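Local atomic coordinates of AvrRxo1-ORF1 (Xanthomonas oryzae pv. oryzicola, PDB entry 4Z8T), a protein that is a type III effector of a plant pathogen, with a polynucleotide-kinase-type P-loop domain that probably acts as a phosphotransferase. Residues Lys179-Pro188 / Ser236-Thr245; Phe217-Ile228 / Tyr270-Leu278. All blocks are in the same frame, centred on the assembly; numbering follows the deposited sequence.

Overall arrangement
Both contacts belong to the P-loop kinase-like core, their centres about 13 Å apart on the same side of the chain's centre. Contact 1 pairs two neighbouring parallel strands, 179-185 and 238-245, inside the mixed sheet; contact 2 joins helices 210-222 and 224-233 to the end of helix 267-272 and the loop after it. Along the chain their segments alternate, 179-188, 217-228, 236-245, 270-278, and helix 224-233 is followed, after a short turn, by strand 238-245. Asp186 of contact 1 ties them together through salt bridges to Arg221 and Arg224 of contact 2. These bridges join the sheet to the helices at the C-terminal ends of the strands, where Arg221 also holds a sulfate.

Contact 1: residues Lys179-Pro188 / Ser236-Thr245; sequences KVELCDIDAP and SLGNYRLFGT. With ACT (acetate ion), chain I.
Tyr240 and Asp184 meet on one face of two in-register parallel strands in the P-loop kinase-like sheet, the phenol OH donating to Asp184 OD2 over 2.8 Å. The hydroxyl arrives on the anti side of the carboxylate, whose plane stands 75° from the ring. Leu182 lies beside the tyrosine and points the same way, its CD2 3.6 Å from Tyr240 CD2. With CG anti to the backbone N (chi1 173°), the ring leans across toward the neighbouring strand.

On the other face, Cys183 SG sits above the Arg241 guanidinium, 3.4 Å from NH2; Arg241 NH1 bonds Lys85 O. Glu181 presents the syn lone pair of OE1 to Asn239 ND2 at 3.3 Å, while Asn239 OD1 takes the amide of Gly259. A water bridges Glu181 OE2, Leu182 O and Arg241 NE.

Backbone bonds run from Val180 N to Leu237 O through Asp186 N to Phe243 O; past them Thr245 OG1 donates to Asp186 O. Asp184 OD2 also pairs with Arg71 and Arg224, so three groups converge on this buried oxygen.

Helices fill the connection between the strands. Strand 179-185 has strand 66-71 on its other side and 238-245 has strand 251-258, while helices 163-176 and 224-233 pack against Val180, and 224-233 also against Leu182.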
loop_
_atom_site.group_PDB
_atom_site.type_symbol
_atom_site.label_atom_id
_atom_site.label_comp_id
_atom_site.label_asym_id
_atom_site.label_seq_id
_atom_site.Cartn_x
_atom_site.Cartn_y
_atom_site.Cartn_z
ATOM N N LYS A 179 37.764 1.474 2.189
ATOM C CA LYS A 179 36.538 1.107 2.902
ATOM C C LYS A 179 35.375 1.654 2.084
ATOM O O LYS A 179 35.557 2.601 1.327
ATOM C CB LYS A 179 36.497 1.777 4.276
ATOM C CG LYS A 179 37.470 1.221 5.282
ATOM C CD LYS A 179 37.026 -0.149 5.745
ATOM C CE LYS A 179 37.899 -0.639 6.882
ATOM N NZ LYS A 179 37.642 -2.085 7.140
ATOM N N VAL A 180 34.195 1.056 2.224
ATOM C CA VAL A 180 32.988 1.633 1.647
ATOM C C VAL A 180 32.144 2.233 2.760
ATOM O O VAL A 180 31.702 1.518 3.658
ATOM C CB VAL A 180 32.152 0.584 0.887
ATOM C CG1 VAL A 180 30.876 1.224 0.351
ATOM C CG2 VAL A 180 32.956 0.004 -0.255
ATOM N N GLU A 181 31.926 3.543 2.709
ATOM C CA GLU A 181 31.038 4.198 3.651
ATOM C C GLU A 181 29.803 4.569 2.850
ATOM O O GLU A 181 29.844 5.465 2.017
ATOM C CB GLU A 181 31.699 5.451 4.231
ATOM C CG GLU A 181 30.923 6.094 5.355
ATOM C CD GLU A 181 30.960 5.284 6.654
ATOM O OE1 GLU A 181 31.855 4.402 6.824
ATOM O OE2 GLU A 181 30.091 5.547 7.523
ATOM N N LEU A 182 28.705 3.859 3.083
ATOM C CA LEU A 182 27.534 4.004 2.233
ATOM C C LEU A 182 26.381 4.603 3.010
ATOM O O LEU A 182 25.978 4.084 4.063
ATOM C CB LEU A 182 27.136 2.652 1.637
ATOM C CG LEU A 182 26.150 2.755 0.463
ATOM C CD1 LEU A 182 26.405 1.641 -0.536
ATOM C CD2 LEU A 182 24.689 2.737 0.915
ATOM N N CYS A 183 25.853 5.708 2.493
ATOM C CA CYS A 183 24.609 6.269 2.995
ATOM C C CYS A 183 23.585 6.074 1.910
ATOM O O CYS A 183 23.833 6.388 0.749
ATOM C CB CYS A 183 24.746 7.771 3.283
ATOM S SG CYS A 183 25.475 8.115 4.897
ATOM N N ASP A 184 22.443 5.521 2.293
ATOM C CA ASP A 184 21.373 5.169 1.373
ATOM C C ASP A 184 20.180 6.021 1.800
ATOM O O ASP A 184 19.781 5.998 2.960
ATOM C CB ASP A 184 21.088 3.677 1.555
ATOM C CG ASP A 184 20.162 3.109 0.508
ATOM O OD1 ASP A 184 19.750 3.838 -0.420
ATOM O OD2 ASP A 184 19.844 1.907 0.625
ATOM N N ILE A 185 19.650 6.806 0.866
ATOM C CA ILE A 185 18.678 7.844 1.196
ATOM C C ILE A 185 17.402 7.602 0.406
ATOM O O ILE A 185 17.431 7.507 -0.823
ATOM C CB ILE A 185 19.235 9.244 0.836
ATOM C CG1 ILE A 185 20.526 9.533 1.635
ATOM C CG2 ILE A 185 18.184 10.309 1.159
ATOM C CD1 ILE A 185 21.814 9.438 0.823
ATOM N N ASP A 186 16.285 7.484 1.119
ATOM C CA ASP A 186 14.995 7.198 0.493
ATOM C C ASP A 186 13.979 8.296 0.760
ATOM O O ASP A 186 13.947 8.869 1.854
ATOM C CB ASP A 186 14.406 5.903 1.047
ATOM C CG ASP A 186 13.140 5.506 0.335
ATOM O OD1 ASP A 186 13.253 4.817 -0.705
ATOM O OD2 ASP A 186 12.030 5.894 0.779
ATOM N N ALA A 187 13.154 8.573 -0.247
ATOM C CA ALA A 187 11.960 9.388 -0.070
ATOM C C ALA A 187 10.844 8.781 -0.901
ATOM O O ALA A 187 11.104 8.082 -1.879
ATOM C CB ALA A 187 12.225 10.820 -0.513
ATOM N N PRO A 188 9.591 9.050 -0.524
ATOM C CA PRO A 188 8.467 8.588 -1.338
ATOM C C PRO A 188 8.594 9.122 -2.756
ATOM O O PRO A 188 9.175 10.196 -2.954
ATOM C CB PRO A 188 7.252 9.223 -0.648
ATOM C CG PRO A 188 7.678 9.421 0.764
ATOM C CD PRO A 188 9.159 9.695 0.730
ATOM N N SER A 236 34.136 -6.026 7.426
ATOM C CA SER A 236 35.334 -5.319 6.989
ATOM C C SER A 236 35.059 -4.430 5.778
ATOM O O SER A 236 35.914 -3.630 5.396
ATOM C CB SER A 236 36.459 -6.302 6.665
ATOM O OG SER A 236 36.235 -6.942 5.421
ATOM N N LEU A 237 33.871 -4.558 5.180
ATOM C CA LEU A 237 33.568 -3.817 3.963
ATOM C C LEU A 237 33.512 -2.319 4.248
ATOM O O LEU A 237 33.988 -1.500 3.446
ATOM C CB LEU A 237 32.228 -4.271 3.376
ATOM C CG LEU A 237 31.723 -3.539 2.136
ATOM C CD1 LEU A 237 32.727 -3.666 1.002
ATOM C CD2 LEU A 237 30.370 -4.115 1.727
ATOM N N GLY A 238 32.940 -1.978 5.396
ATOM C CA GLY A 238 32.724 -0.589 5.764
ATOM C C GLY A 238 31.438 -0.452 6.552
ATOM O O GLY A 238 31.046 -1.361 7.278
ATOM N N ASN A 239 30.750 0.673 6.401
ATOM C CA ASN A 239 29.529 0.888 7.166
ATOM C C ASN A 239 28.390 1.300 6.253
ATOM O O ASN A 239 28.623 1.849 5.180
ATOM C CB ASN A 239 29.752 1.942 8.246
ATOM C CG ASN A 239 30.812 1.516 9.243
ATOM O OD1 ASN A 239 30.693 0.466 9.875
ATOM N ND2 ASN A 239 31.882 2.298 9.345
ATOM N N TYR A 240 27.169 1.018 6.700
ATOM C CA TYR A 240 25.946 1.287 5.941
ATOM C C TYR A 240 24.929 1.996 6.838
ATOM O O TYR A 240 24.672 1.569 7.959
ATOM C CB TYR A 240 25.342 -0.030 5.432
ATOM C CG TYR A 240 23.986 0.147 4.786
ATOM C CD1 TYR A 240 22.824 0.146 5.559
ATOM C CD2 TYR A 240 23.862 0.332 3.415
ATOM C CE1 TYR A 240 21.584 0.330 4.990
ATOM C CE2 TYR A 240 22.609 0.508 2.827
ATOM C CZ TYR A 240 21.477 0.510 3.628
ATOM O OH TYR A 240 20.232 0.677 3.056
ATOM N N ARG A 241 24.321 3.071 6.326
ATOM C CA ARG A 241 23.199 3.704 7.022
ATOM C C ARG A 241 22.109 3.991 6.017
ATOM O O ARG A 241 22.392 4.445 4.901
ATOM C CB ARG A 241 23.631 5.022 7.673
ATOM C CG ARG A 241 24.452 4.837 8.939
ATOM C CD ARG A 241 24.940 6.188 9.462
ATOM N NE ARG A 241 26.014 6.712 8.610
ATOM C CZ ARG A 241 26.336 7.997 8.535
ATOM N NH1 ARG A 241 25.659 8.886 9.254
ATOM N NH2 ARG A 241 27.314 8.388 7.731
ATOM N N LEU A 242 20.870 3.730 6.414
ATOM C CA LEU A 242 19.707 3.968 5.570
ATOM C C LEU A 242 18.854 5.029 6.221
ATOM O O LEU A 242 18.458 4.884 7.364
ATOM C CB LEU A 242 18.861 2.698 5.476
ATOM C CG LEU A 242 17.470 2.848 4.833
ATOM C CD1 LEU A 242 17.539 3.356 3.385
ATOM C CD2 LEU A 242 16.793 1.477 4.883
ATOM N N PHE A 243 18.551 6.091 5.478
ATOM C CA PHE A 243 17.699 7.156 6.012
ATOM C C PHE A 243 16.448 7.195 5.184
ATOM O O PHE A 243 16.528 7.142 3.967
ATOM C CB PHE A 243 18.401 8.518 5.921
ATOM C CG PHE A 243 19.613 8.631 6.799
ATOM C CD1 PHE A 243 19.498 9.008 8.127
ATOM C CD2 PHE A 243 20.874 8.322 6.301
ATOM C CE1 PHE A 243 20.635 9.098 8.943
ATOM C CE2 PHE A 243 22.005 8.416 7.113
ATOM C CZ PHE A 243 21.887 8.794 8.418
ATOM N N GLY A 244 15.299 7.277 5.846
ATOM C CA GLY A 244 14.024 7.339 5.161
ATOM C C GLY A 244 13.318 8.610 5.565
ATOM O O GLY A 244 13.817 9.352 6.411
ATOM N N THR A 245 12.167 8.857 4.957
ATOM C CA THR A 245 11.478 10.129 5.149
ATOM C C THR A 245 10.193 9.924 5.938
ATOM O O THR A 245 9.318 9.157 5.536
ATOM C CB THR A 245 11.177 10.784 3.793
ATOM O OG1 THR A 245 12.400 10.932 3.053
ATOM C CG2 THR A 245 10.528 12.179 4.002
HETATM C C ACT I . 38.804 -2.996 3.781
HETATM O O ACT I . 38.768 -3.008 5.029
HETATM O OXT ACT I . 39.553 -2.125 3.269
HETATM C CH3 ACT I . 38.004 -3.976 2.969
HETATM O O HOH W 1 27.435 4.886 6.657
HETATM O O HOH W 2 11.097 7.368 2.839
#

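Contact 2: residues Phe217-Ile228 / Tyr270-Leu278; sequences FVAVRSNRMYVI and YEKITSPQL. With SO4 (sulfate ion), chain F.
Phe217 meets Pro276 with its ring edge, CE2 lying 3.4 Å from Pro276 O, where a helix of the P-loop kinase-like domain packs against the loop that follows helix 267-272. Next in the helix, Val218 turns CG2 to Pro276 CB and to Leu278 CD2, making a small apolar patch.

The Arg221 side chain points at the loop and runs past Ile273 O to Ser275 O. Its guanidinium is sandwiched, with Ile273 CA over one face and Phe217 CZ over the opposite one, which limits how far the group can tilt or turn. NH1 donates to Ser275 O at 3.2 Å, nearly in line with that carbonyl, and also to sulfate O2; NH2 grips sulfate O3 at 2.8 Å and the carboxylate of Asp186. The ion, probably from the crystallisation liquor, occupies an anion-binding spot by Arg221. Ser222 OG rests near the ring carbons of Pro276.

Beyond the break at Asn223, Arg224 bends at chi3 (-83°) and sends NH1 to Ile273 O, 2.9 Å away and in the guanidinium plane, while its salt bridges run to Asp184 and Asp186. Selenomethionine Met225 lays CG against Thr274 CG2 at 3.6 Å and its CE near the Tyr270 hydroxyl, which is hydrogen-bonded to His13 of an AvrRxo1-ORF2 chain. Last comes Ile228, whose CD1 meets the Tyr270 ring at its edge, 3.6 Å from CE1.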
loop_
_atom_site.group_PDB
_atom_site.type_symbol
_atom_site.label_atom_id
_atom_site.label_comp_id
_atom_site.label_asym_id
_atom_site.label_seq_id
_atom_site.Cartn_x
_atom_site.Cartn_y
_atom_site.Cartn_z
ATOM N N PHE A 217 13.055 4.791 -8.659
ATOM C CA PHE A 217 12.433 4.500 -7.375
ATOM C C PHE A 217 12.238 3.007 -7.209
ATOM O O PHE A 217 12.579 2.433 -6.174
ATOM C CB PHE A 217 11.086 5.216 -7.321
ATOM C CG PHE A 217 10.230 4.857 -6.141
ATOM C CD1 PHE A 217 10.384 5.513 -4.934
ATOM C CD2 PHE A 217 9.201 3.923 -6.267
ATOM C CE1 PHE A 217 9.572 5.203 -3.861
ATOM C CE2 PHE A 217 8.387 3.618 -5.190
ATOM C CZ PHE A 217 8.582 4.260 -3.987
ATOM N N VAL A 218 11.677 2.380 -8.234
ATOM C CA VAL A 218 11.462 0.947 -8.193
ATOM C C VAL A 218 12.778 0.193 -7.997
ATOM O O VAL A 218 12.884 -0.683 -7.130
ATOM C CB VAL A 218 10.752 0.455 -9.463
ATOM C CG1 VAL A 218 10.761 -1.066 -9.508
ATOM C CG2 VAL A 218 9.326 0.994 -9.498
ATOM N N ALA A 219 13.793 0.571 -8.768
ATOM C CA ALA A 219 15.091 -0.093 -8.706
ATOM C C ALA A 219 15.766 0.093 -7.352
ATOM O O ALA A 219 16.303 -0.859 -6.782
ATOM C CB ALA A 219 15.981 0.403 -9.799
ATOM N N VAL A 220 15.753 1.319 -6.834
ATOM C CA VAL A 220 16.458 1.577 -5.587
ATOM C C VAL A 220 15.816 0.838 -4.415
ATOM O O VAL A 220 16.511 0.311 -3.548
ATOM C CB VAL A 220 16.620 3.103 -5.306
ATOM C CG1 VAL A 220 15.358 3.688 -4.749
ATOM C CG2 VAL A 220 17.799 3.346 -4.360
ATOM N N ARG A 221 14.492 0.751 -4.409
ATOM C CA ARG A 221 13.823 0.045 -3.342
ATOM C C ARG A 221 13.969 -1.472 -3.479
ATOM O O ARG A 221 14.241 -2.154 -2.499
ATOM C CB ARG A 221 12.350 0.463 -3.262
ATOM C CG ARG A 221 12.210 1.866 -2.691
ATOM C CD ARG A 221 10.961 1.971 -1.919
ATOM N NE ARG A 221 10.805 3.268 -1.254
ATOM C CZ ARG A 221 9.651 3.696 -0.772
ATOM N NH1 ARG A 221 8.570 2.927 -0.874
ATOM N NH2 ARG A 221 9.581 4.888 -0.199
ATOM N N SER A 222 13.792 -1.984 -4.692
ATOM C CA SER A 222 13.804 -3.438 -4.904
ATOM C C SER A 222 15.148 -4.081 -4.580
ATOM O O SER A 222 15.208 -5.256 -4.185
ATOM C CB SER A 222 13.405 -3.785 -6.345
ATOM O OG SER A 222 12.054 -3.422 -6.583
ATOM N N ASN A 223 16.225 -3.322 -4.752
ATOM C CA ASN A 223 17.566 -3.848 -4.539
ATOM C C ASN A 223 18.221 -3.402 -3.245
ATOM O O ASN A 223 19.379 -3.711 -2.999
ATOM C CB ASN A 223 18.456 -3.495 -5.725
ATOM C CG ASN A 223 18.037 -4.218 -6.971
ATOM O OD1 ASN A 223 18.124 -5.447 -7.033
ATOM N ND2 ASN A 223 17.578 -3.478 -7.973
ATOM N N ARG A 224 17.472 -2.693 -2.407
ATOM C CA ARG A 224 18.012 -2.157 -1.165
ATOM C C ARG A 224 18.517 -3.226 -0.194
ATOM O O ARG A 224 19.596 -3.084 0.387
ATOM C CB ARG A 224 16.933 -1.291 -0.498
ATOM C CG ARG A 224 17.329 -0.670 0.828
ATOM C CD ARG A 224 16.478 0.557 1.055
ATOM N NE ARG A 224 17.022 1.724 0.354
ATOM C CZ ARG A 224 16.291 2.691 -0.202
ATOM N NH1 ARG A 224 14.971 2.621 -0.183
ATOM N NH2 ARG A 224 16.901 3.730 -0.776
HETATM N N MSE A 225 17.748 -4.295 -0.014
HETATM C CA MSE A 225 18.138 -5.291 0.974
HETATM C C MSE A 225 19.366 -6.084 0.521
HETATM O O MSE A 225 20.136 -6.570 1.357
HETATM C CB MSE A 225 16.961 -6.188 1.352
HETATM C CG MSE A 225 15.903 -5.402 2.097
HETATM SE SE MSE A 225 14.419 -6.514 2.692
HETATM C CE MSE A 225 15.125 -6.986 4.405
ATOM N N TYR A 226 19.565 -6.185 -0.790
ATOM C CA TYR A 226 20.787 -6.799 -1.311
ATOM C C TYR A 226 22.008 -6.006 -0.873
ATOM O O TYR A 226 23.040 -6.576 -0.490
ATOM C CB TYR A 226 20.755 -6.893 -2.840
ATOM C CG TYR A 226 22.049 -7.407 -3.426
ATOM C CD1 TYR A 226 23.089 -6.537 -3.753
ATOM C CD2 TYR A 226 22.241 -8.763 -3.638
ATOM C CE1 TYR A 226 24.285 -7.010 -4.278
ATOM C CE2 TYR A 226 23.429 -9.237 -4.169
ATOM C CZ TYR A 226 24.441 -8.362 -4.483
ATOM O OH TYR A 226 25.624 -8.847 -5.008
ATOM N N VAL A 227 21.905 -4.679 -0.930
ATOM C CA VAL A 227 23.010 -3.848 -0.479
ATOM C C VAL A 227 23.277 -4.064 1.011
ATOM O O VAL A 227 24.415 -4.227 1.423
ATOM C CB VAL A 227 22.731 -2.348 -0.763
ATOM C CG1 VAL A 227 23.907 -1.495 -0.289
ATOM C CG2 VAL A 227 22.482 -2.148 -2.243
ATOM N N ILE A 228 22.218 -4.075 1.815
ATOM C CA ILE A 228 22.359 -4.243 3.243
ATOM C C ILE A 228 23.020 -5.588 3.543
ATOM O O ILE A 228 23.895 -5.665 4.405
ATOM C CB ILE A 228 20.994 -4.141 3.917
ATOM C CG1 ILE A 228 20.470 -2.722 3.686
ATOM C CG2 ILE A 228 21.094 -4.475 5.399
ATOM C CD1 ILE A 228 19.081 -2.459 4.238
ATOM N N TYR A 270 11.243 0.558 7.595
ATOM C CA TYR A 270 12.077 -0.444 6.925
ATOM C C TYR A 270 11.221 -1.362 6.066
ATOM O O TYR A 270 11.578 -1.677 4.927
ATOM C CB TYR A 270 12.848 -1.256 7.965
ATOM C CG TYR A 270 13.985 -2.104 7.431
ATOM C CD1 TYR A 270 14.880 -1.613 6.494
ATOM C CD2 TYR A 270 14.187 -3.389 7.906
ATOM C CE1 TYR A 270 15.949 -2.393 6.027
ATOM C CE2 TYR A 270 15.255 -4.178 7.441
ATOM C CZ TYR A 270 16.121 -3.681 6.503
ATOM O OH TYR A 270 17.167 -4.463 6.062
ATOM N N GLU A 271 10.088 -1.784 6.614
ATOM C CA GLU A 271 9.134 -2.587 5.850
ATOM C C GLU A 271 8.666 -1.822 4.605
ATOM O O GLU A 271 8.582 -2.379 3.509
ATOM C CB GLU A 271 7.948 -3.005 6.739
ATOM C CG GLU A 271 6.944 -3.923 6.034
ATOM C CD GLU A 271 5.834 -4.413 6.949
ATOM O OE1 GLU A 271 5.796 -3.995 8.127
ATOM O OE2 GLU A 271 4.982 -5.215 6.484
ATOM N N LYS A 272 8.386 -0.559 4.779
ATOM C CA LYS A 272 7.924 0.203 3.668
ATOM C C LYS A 272 8.927 0.494 2.543
ATOM O O LYS A 272 8.635 0.368 1.396
ATOM C CB LYS A 272 7.255 1.482 4.199
ATOM C CG LYS A 272 6.676 2.370 3.206
ATOM C CD LYS A 272 6.325 3.725 3.797
ATOM C CE LYS A 272 4.973 3.684 4.469
ATOM N NZ LYS A 272 4.058 2.716 3.797
ATOM N N ILE A 273 10.118 0.874 2.933
ATOM C CA ILE A 273 11.054 1.436 1.955
ATOM C C ILE A 273 11.977 0.388 1.326
ATOM O O ILE A 273 12.951 0.719 0.642
ATOM C CB ILE A 273 11.827 2.668 2.516
ATOM C CG1 ILE A 273 12.873 2.250 3.545
ATOM C CG2 ILE A 273 10.822 3.712 3.085
ATOM C CD1 ILE A 273 13.692 3.432 4.107
ATOM N N THR A 274 11.638 -0.883 1.534
ATOM C CA THR A 274 12.332 -1.974 0.867
ATOM C C THR A 274 11.445 -2.610 -0.211
ATOM O O THR A 274 11.779 -3.676 -0.760
ATOM C CB THR A 274 12.782 -3.041 1.878
ATOM O OG1 THR A 274 11.655 -3.426 2.676
ATOM C CG2 THR A 274 13.879 -2.501 2.800
ATOM N N SER A 275 10.338 -1.933 -0.515
ATOM C CA SER A 275 9.340 -2.386 -1.487
ATOM C C SER A 275 8.822 -1.216 -2.331
ATOM O O SER A 275 8.612 -0.123 -1.821
ATOM C CB SER A 275 8.183 -3.046 -0.722
ATOM O OG SER A 275 6.947 -2.866 -1.382
ATOM N N PRO A 276 8.594 -1.438 -3.632
ATOM C CA PRO A 276 8.156 -0.336 -4.505
ATOM C C PRO A 276 6.649 -0.001 -4.510
ATOM O O PRO A 276 6.258 0.948 -5.201
ATOM C CB PRO A 276 8.584 -0.814 -5.898
ATOM C CG PRO A 276 8.557 -2.302 -5.800
ATOM C CD PRO A 276 8.951 -2.649 -4.393
ATOM N N GLN A 277 5.833 -0.721 -3.775
ATOM C CA GLN A 277 4.421 -0.457 -3.749
ATOM C C GLN A 277 3.745 -0.459 -5.132
ATOM O O GLN A 277 2.939 0.384 -5.394
ATOM C CB GLN A 277 4.064 0.819 -2.965
ATOM C CG GLN A 277 5.002 1.245 -1.842
ATOM C CD GLN A 277 5.119 0.263 -0.685
ATOM O OE1 GLN A 277 4.271 -0.603 -0.484
ATOM N NE2 GLN A 277 6.157 0.410 0.084
ATOM N N LEU A 278 4.118 -1.405 -5.994
ATOM C CA LEU A 278 3.489 -1.660 -7.302
ATOM C C LEU A 278 2.127 -2.381 -7.252
ATOM O O LEU A 278 1.859 -3.127 -6.336
ATOM C CB LEU A 278 4.435 -2.465 -8.231
ATOM C CG LEU A 278 5.803 -1.831 -8.148
ATOM C CD1 LEU A 278 6.920 -2.541 -8.914
ATOM C CD2 LEU A 278 5.637 -0.380 -8.564
HETATM S S SO4 F . 6.052 5.508 0.408
HETATM O O1 SO4 F . 4.956 6.233 1.046
HETATM O O2 SO4 F . 5.889 4.071 0.582
HETATM O O3 SO4 F . 7.317 5.916 1.007
HETATM O O4 SO4 F . 6.072 5.812 -1.024
#